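Local coordinates for outer membrane protein OMP121 (Bacteroides thetaiotaomicron, PDB 5FQ8) that probably carries nutrients across the bacterial outer membrane as a TonB-dependent transporter, a calcium-binding beta barrel with an N-terminal plug domain, at residues Y255-S260 / F274-D279; N633-N638 / T688-N693. One frame throughout, in Å; residues are numbered along the deposited sequence.

Contact 1 of 2, residues Y255-S260 / F274-D279; sequences YSNSLS and FSQISD. With KR0 (3-decanoyloxypropyl decanoate), chain Q.
Strands 252-264 and 268-280 form a beta hairpin in the wall of the transmembrane barrel, and residues 255-260 and 274-279 form its antiparallel middle, with one face toward the plug and the other toward lipid. Among the backbone bonds, Leu259 and Phe274 pair in both directions, with Leu259 N 2.9 Å from Phe274 O and Phe274 N 3.0 Å from Leu259 O, whereas Tyr255 N reaches Ser278 O weakly. Gln276 O takes two donors, Asn257 N and, in its carbonyl plane at 3.1 Å, Ser256 OG, which stands anti to its own backbone N. That hydroxyl belongs to the face of Ser256, Ser258, Ser275 and Ile277, which looks inward: Ser258 OG bonds Asp136 of the plug domain. Among polar side chains of the other face, Gln276 bends at chi2 (-87°), so that OE1 receives a weak bond from Asn257 ND2 at 3.3 Å. The amides lie side by side; Asn257 OD1 is taken by Tyr179, and Ser278 OG by Asp291. Apolar and ring contacts complete this face. The lipid KR0 lays an acyl chain over one face of the Phe274 ring, its C14 3.4 Å from CZ, which marks this face as membrane-facing. Tyr255 turns CG in between its own backbone N and carbonyl carbon (chi1 61°), placing its ring over Ser278 CB in a CH-pi contact, 3.8 Å from CB to the ring centroid.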
loop_
_atom_site.group_PDB
_atom_site.type_symbol
_atom_site.label_atom_id
_atom_site.label_comp_id
_atom_site.label_asym_id
_atom_site.label_seq_id
_atom_site.Cartn_x
_atom_site.Cartn_y
_atom_site.Cartn_z
ATOM N N TYR B 255 15.618 31.095 -9.347
ATOM C CA TYR B 255 15.088 32.203 -10.135
ATOM C C TYR B 255 13.645 32.458 -9.751
ATOM O O TYR B 255 12.869 31.524 -9.611
ATOM C CB TYR B 255 15.203 31.947 -11.628
ATOM C CG TYR B 255 14.467 30.752 -12.160
ATOM C CD1 TYR B 255 13.149 30.851 -12.567
ATOM C CD2 TYR B 255 15.104 29.535 -12.313
ATOM C CE1 TYR B 255 12.476 29.769 -13.079
ATOM C CE2 TYR B 255 14.440 28.451 -12.826
ATOM C CZ TYR B 255 13.123 28.577 -13.205
ATOM O OH TYR B 255 12.445 27.507 -13.718
ATOM N N SER B 256 13.304 33.724 -9.540
ATOM C CA SER B 256 11.977 34.102 -9.091
ATOM C C SER B 256 11.382 35.143 -10.017
ATOM O O SER B 256 12.101 35.972 -10.569
ATOM C CB SER B 256 11.983 34.657 -7.684
ATOM O OG SER B 256 10.731 35.272 -7.431
ATOM N N ASN B 257 10.060 35.101 -10.168
ATOM C CA ASN B 257 9.312 36.060 -10.973
ATOM C C ASN B 257 8.049 36.407 -10.206
ATOM O O ASN B 257 7.282 35.512 -9.847
ATOM C CB ASN B 257 8.952 35.491 -12.350
ATOM C CG ASN B 257 10.144 35.356 -13.266
ATOM O OD1 ASN B 257 10.615 36.322 -13.820
ATOM N ND2 ASN B 257 10.623 34.151 -13.436
ATOM N N SER B 258 7.825 37.691 -9.958
ATOM C CA SER B 258 6.637 38.135 -9.246
ATOM C C SER B 258 6.001 39.312 -9.966
ATOM O O SER B 258 6.698 40.251 -10.348
ATOM C CB SER B 258 6.972 38.522 -7.822
ATOM O OG SER B 258 5.848 39.102 -7.201
ATOM N N LEU B 259 4.678 39.268 -10.125
ATOM C CA LEU B 259 3.909 40.304 -10.794
ATOM C C LEU B 259 2.743 40.730 -9.911
ATOM O O LEU B 259 2.265 39.958 -9.089
ATOM C CB LEU B 259 3.392 39.796 -12.129
ATOM C CG LEU B 259 3.396 40.674 -13.368
ATOM C CD1 LEU B 259 4.803 40.926 -13.780
ATOM C CD2 LEU B 259 2.678 39.952 -14.463
ATOM N N SER B 260 2.266 41.958 -10.089
ATOM C CA SER B 260 1.061 42.370 -9.381
ATOM C C SER B 260 0.326 43.437 -10.179
ATOM O O SER B 260 0.940 44.195 -10.924
ATOM C CB SER B 260 1.389 42.866 -7.978
ATOM O OG SER B 260 1.778 44.211 -8.005
ATOM N N PHE B 274 0.837 37.355 -8.665
ATOM C CA PHE B 274 1.347 36.049 -9.046
ATOM C C PHE B 274 2.808 35.976 -8.651
ATOM O O PHE B 274 3.548 36.933 -8.846
ATOM C CB PHE B 274 1.206 35.819 -10.546
ATOM C CG PHE B 274 2.049 34.694 -11.078
ATOM C CD1 PHE B 274 1.582 33.390 -11.040
ATOM C CD2 PHE B 274 3.289 34.929 -11.637
ATOM C CE1 PHE B 274 2.328 32.354 -11.537
ATOM C CE2 PHE B 274 4.040 33.885 -12.132
ATOM C CZ PHE B 274 3.559 32.598 -12.079
ATOM N N SER B 275 3.227 34.842 -8.112
ATOM C CA SER B 275 4.619 34.661 -7.745
ATOM C C SER B 275 5.097 33.300 -8.200
ATOM O O SER B 275 4.328 32.343 -8.228
ATOM C CB SER B 275 4.812 34.799 -6.249
ATOM O OG SER B 275 3.952 33.912 -5.583
ATOM N N GLN B 276 6.372 33.228 -8.561
ATOM C CA GLN B 276 6.974 32.007 -9.061
ATOM C C GLN B 276 8.381 31.905 -8.514
ATOM O O GLN B 276 9.121 32.883 -8.510
ATOM C CB GLN B 276 6.992 31.988 -10.584
ATOM C CG GLN B 276 7.606 30.768 -11.196
ATOM C CD GLN B 276 9.086 30.891 -11.351
ATOM O OE1 GLN B 276 9.643 31.946 -11.128
ATOM N NE2 GLN B 276 9.737 29.810 -11.722
ATOM N N ILE B 277 8.740 30.713 -8.055
ATOM C CA ILE B 277 10.028 30.435 -7.428
ATOM C C ILE B 277 10.449 29.033 -7.826
ATOM O O ILE B 277 9.635 28.111 -7.817
ATOM C CB ILE B 277 9.942 30.570 -5.896
ATOM C CG1 ILE B 277 9.586 31.991 -5.510
ATOM C CG2 ILE B 277 11.234 30.186 -5.251
ATOM C CD1 ILE B 277 9.539 32.207 -4.055
ATOM N N SER B 278 11.717 28.867 -8.185
ATOM C CA SER B 278 12.221 27.572 -8.620
ATOM C C SER B 278 13.645 27.393 -8.136
ATOM O O SER B 278 14.578 27.909 -8.741
ATOM C CB SER B 278 12.155 27.420 -10.129
ATOM O OG SER B 278 10.837 27.113 -10.522
ATOM N N ASP B 279 13.813 26.606 -7.087
ATOM C CA ASP B 279 15.096 26.445 -6.431
ATOM C C ASP B 279 15.665 25.064 -6.729
ATOM O O ASP B 279 14.965 24.066 -6.589
ATOM C CB ASP B 279 14.925 26.656 -4.928
ATOM C CG ASP B 279 16.160 27.165 -4.281
ATOM O OD1 ASP B 279 17.232 27.038 -4.899
ATOM O OD2 ASP B 279 16.047 27.693 -3.156
HETATM C C1 KR0 Q . 1.315 24.152 -21.807
HETATM O O1 KR0 Q . 1.853 25.432 -21.496
HETATM C C2 KR0 Q . 0.195 23.965 -20.800
HETATM C C3 KR0 Q . 0.723 23.985 -19.376
HETATM C C4 KR0 Q . 3.517 28.348 -15.757
HETATM O O4 KR0 Q . 0.896 25.284 -18.824
HETATM C C5 KR0 Q . 1.855 25.406 -17.735
HETATM C C6 KR0 Q . 3.191 29.623 -16.555
HETATM C C7 KR0 Q . 2.272 26.404 -22.489
HETATM C C8 KR0 Q . 2.994 30.830 -15.630
HETATM O O8 KR0 Q . 2.559 24.448 -17.495
HETATM C C9 KR0 Q . 2.627 32.157 -16.303
HETATM O O9 KR0 Q . 1.496 26.708 -23.375
HETATM C C10 KR0 Q . 1.978 26.666 -16.908
HETATM C C11 KR0 Q . 3.424 27.034 -16.551
HETATM C C12 KR0 Q . 3.645 27.037 -22.410
HETATM C C13 KR0 Q . 3.675 28.171 -21.389
HETATM C C14 KR0 Q . 2.431 33.254 -15.252
HETATM C C15 KR0 Q . 1.616 34.454 -15.722
HETATM C C16 KR0 Q . 0.691 34.942 -14.629
HETATM C C17 KR0 Q . 3.098 29.470 -21.938
HETATM C C18 KR0 Q . 2.343 30.231 -20.853
HETATM C C19 KR0 Q . 3.103 31.455 -20.346
HETATM C C20 KR0 Q . 2.558 32.757 -20.940
HETATM C C21 KR0 Q . 2.990 33.998 -20.158
HETATM C C22 KR0 Q . 2.433 35.278 -20.780
HETATM C C23 KR0 Q . 2.749 36.543 -19.999
#

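Contact 2 of 2, residues N633-N638 / T688-N693; sequences NVLGSN and TAQNMN. With MG (magnesium ion), chain L.
Residues 633-638 and 688-693 show how a short parallel beta pairing can finish beside a metal site. Val634 pairs with Ala689 and Leu635 with Gln690, joining the end of strand 629-635 to strand 689-693, which is hydrogen-bonded in turn to strand 661-680. The close part lies here. Leu635 N meets Ala689 O at 2.8 Å and nearly straight (173°), and Asn691 N meets Leu635 O at 3.2 Å, approaching almost along the C=O axis. On one face of the pair the methyls of Val634 and Ala689 meet, while the side chain of Val634 crosses that of Asn691 at about a right angle, CG1 coming to OD1; the Asn691 amide is fixed from outside, OD1 by Ser678 and ND2 by Met602 O. On the other face Leu635 lies alongside the extended Gln690, with CD2 3.9 Å from CD, and Gln690 NE2 bonds a polar side chain of another protein's chain.

Beyond Leu635 the backbones diverge and water links most of what remains, though Ser637 CB still touches Asn691 O at 3.3 Å. One water donates to both Gly636 O and Gln690 OE1, and a second joins Asn691 O to Ser637 OG, which also bonds Thr639.

At the opposite end Asn633 O is gripped by Thr688 N at 2.8 Å, in the carbonyl plane, and by Thr688 OG1 at 3.2 Å from above that plane. An alanine at Thr688 would remove the hydroxyl grip and is likely to leave the Asn633 peptide less firmly held. Asn633 OD1 binds magnesium at 2.2 Å, along with two waters, Ala631 O and a backbone atom of the other protein. The ion therefore bridges two proteins, and the bonds on Asn633 O probably help to position the side chain that reaches it.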
loop_
_atom_site.group_PDB
_atom_site.type_symbol
_atom_site.label_atom_id
_atom_site.label_comp_id
_atom_site.label_asym_id
_atom_site.label_seq_id
_atom_site.Cartn_x
_atom_site.Cartn_y
_atom_site.Cartn_z
ATOM N N ASN B 633 -2.090 2.044 24.141
ATOM C CA ASN B 633 -1.123 2.275 25.195
ATOM C C ASN B 633 -1.277 3.616 25.888
ATOM O O ASN B 633 -0.528 3.875 26.831
ATOM C CB ASN B 633 0.285 2.154 24.639
ATOM C CG ASN B 633 0.632 0.752 24.269
ATOM O OD1 ASN B 633 -0.202 -0.144 24.321
ATOM N ND2 ASN B 633 1.871 0.546 23.883
ATOM N N VAL B 634 -2.213 4.465 25.473
ATOM C CA VAL B 634 -2.363 5.800 26.042
ATOM C C VAL B 634 -3.705 5.882 26.745
ATOM O O VAL B 634 -4.753 5.896 26.104
ATOM C CB VAL B 634 -2.232 6.890 24.980
ATOM C CG1 VAL B 634 -2.588 8.228 25.583
ATOM C CG2 VAL B 634 -0.837 6.906 24.432
ATOM N N LEU B 635 -3.669 5.985 28.056
ATOM C CA LEU B 635 -4.882 5.911 28.846
ATOM C C LEU B 635 -5.694 7.172 28.656
ATOM O O LEU B 635 -5.194 8.272 28.870
ATOM C CB LEU B 635 -4.524 5.719 30.314
ATOM C CG LEU B 635 -5.634 5.535 31.331
ATOM C CD1 LEU B 635 -6.446 4.319 30.966
ATOM C CD2 LEU B 635 -5.014 5.370 32.682
ATOM N N GLY B 636 -6.936 7.025 28.253
ATOM C CA GLY B 636 -7.789 8.179 28.127
ATOM C C GLY B 636 -8.242 8.684 29.477
ATOM O O GLY B 636 -8.100 8.024 30.499
ATOM N N SER B 637 -8.799 9.890 29.480
ATOM C CA SER B 637 -9.240 10.521 30.714
ATOM C C SER B 637 -10.460 11.361 30.415
ATOM O O SER B 637 -10.444 12.152 29.474
ATOM C CB SER B 637 -8.141 11.395 31.321
ATOM O OG SER B 637 -8.633 12.114 32.434
ATOM N N ASN B 638 -11.510 11.185 31.199
ATOM C CA ASN B 638 -12.677 12.043 31.110
ATOM C C ASN B 638 -12.741 13.038 32.255
ATOM O O ASN B 638 -13.741 13.747 32.393
ATOM C CB ASN B 638 -13.955 11.200 31.056
ATOM C CG ASN B 638 -14.075 10.240 32.218
ATOM O OD1 ASN B 638 -13.112 9.990 32.935
ATOM N ND2 ASN B 638 -15.262 9.690 32.406
ATOM N N THR B 688 1.531 3.095 28.621
ATOM C CA THR B 688 2.787 3.827 28.606
ATOM C C THR B 688 2.611 5.319 28.798
ATOM O O THR B 688 3.611 6.035 28.909
ATOM C CB THR B 688 3.511 3.620 27.297
ATOM O OG1 THR B 688 2.577 3.788 26.234
ATOM C CG2 THR B 688 4.068 2.276 27.237
ATOM N N ALA B 689 1.379 5.803 28.817
ATOM C CA ALA B 689 1.143 7.214 29.044
ATOM C C ALA B 689 -0.283 7.387 29.510
ATOM O O ALA B 689 -1.142 6.554 29.240
ATOM C CB ALA B 689 1.402 8.041 27.788
ATOM N N GLN B 690 -0.521 8.468 30.227
ATOM C CA GLN B 690 -1.866 8.839 30.623
ATOM C C GLN B 690 -2.065 10.295 30.277
ATOM O O GLN B 690 -1.190 11.117 30.540
ATOM C CB GLN B 690 -2.115 8.609 32.105
ATOM C CG GLN B 690 -3.507 9.012 32.513
ATOM C CD GLN B 690 -3.771 8.853 33.979
ATOM O OE1 GLN B 690 -4.884 9.073 34.440
ATOM N NE2 GLN B 690 -2.749 8.481 34.729
ATOM N N ASN B 691 -3.193 10.611 29.660
ATOM C CA ASN B 691 -3.507 11.994 29.344
ATOM C C ASN B 691 -3.994 12.686 30.603
ATOM O O ASN B 691 -4.998 12.274 31.188
ATOM C CB ASN B 691 -4.575 12.067 28.259
ATOM C CG ASN B 691 -4.129 11.473 26.960
ATOM O OD1 ASN B 691 -2.943 11.405 26.665
ATOM N ND2 ASN B 691 -5.087 11.053 26.158
ATOM N N MET B 692 -3.295 13.728 31.033
ATOM C CA MET B 692 -3.797 14.482 32.168
ATOM C C MET B 692 -3.357 15.926 32.053
ATOM O O MET B 692 -2.526 16.275 31.218
ATOM C CB MET B 692 -3.344 13.861 33.488
ATOM C CG MET B 692 -1.888 13.469 33.553
ATOM S SD MET B 692 -1.590 12.133 34.719
ATOM C CE MET B 692 -2.846 12.425 35.927
ATOM N N ASN B 693 -3.961 16.765 32.886
ATOM C CA ASN B 693 -3.599 18.173 32.951
ATOM C C ASN B 693 -2.258 18.345 33.640
ATOM O O ASN B 693 -2.080 17.904 34.775
ATOM C CB ASN B 693 -4.668 18.945 33.716
ATOM C CG ASN B 693 -6.032 18.792 33.107
ATOM O OD1 ASN B 693 -6.902 18.165 33.681
ATOM N ND2 ASN B 693 -6.228 19.364 31.937
HETATM MG MG MG L . -1.364 -1.844 24.965
HETATM O O HOH W 1 -7.414 8.616 33.255
HETATM O O HOH W 2 -6.256 12.816 33.732
HETATM O O HOH W 3 -2.232 -0.830 26.467
HETATM O O HOH W 4 -0.947 -2.731 23.177
#

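How the contacts relate
From the N terminus the chain first builds the plug domain, then enters the barrel wall through strand 177-188. Contact 1 follows, closing a hairpin of only 13 intervening residues; its first strand also pairs with 177-188, and its second leads into the calcium site at Asp280. Far later, contact 2 closes a longer excursion of 49 residues, within which strands 643-656 and 661-680 pair as neighbours in the wall. The contacts stand in series, neither nested nor crossing. They lie on opposite sides of the chain's centre, with contact centres about 47 Å apart: contact 1 joins adjacent wall strands, contact 2 ties strand 629-635, through 689-693, to wall strand 661-680.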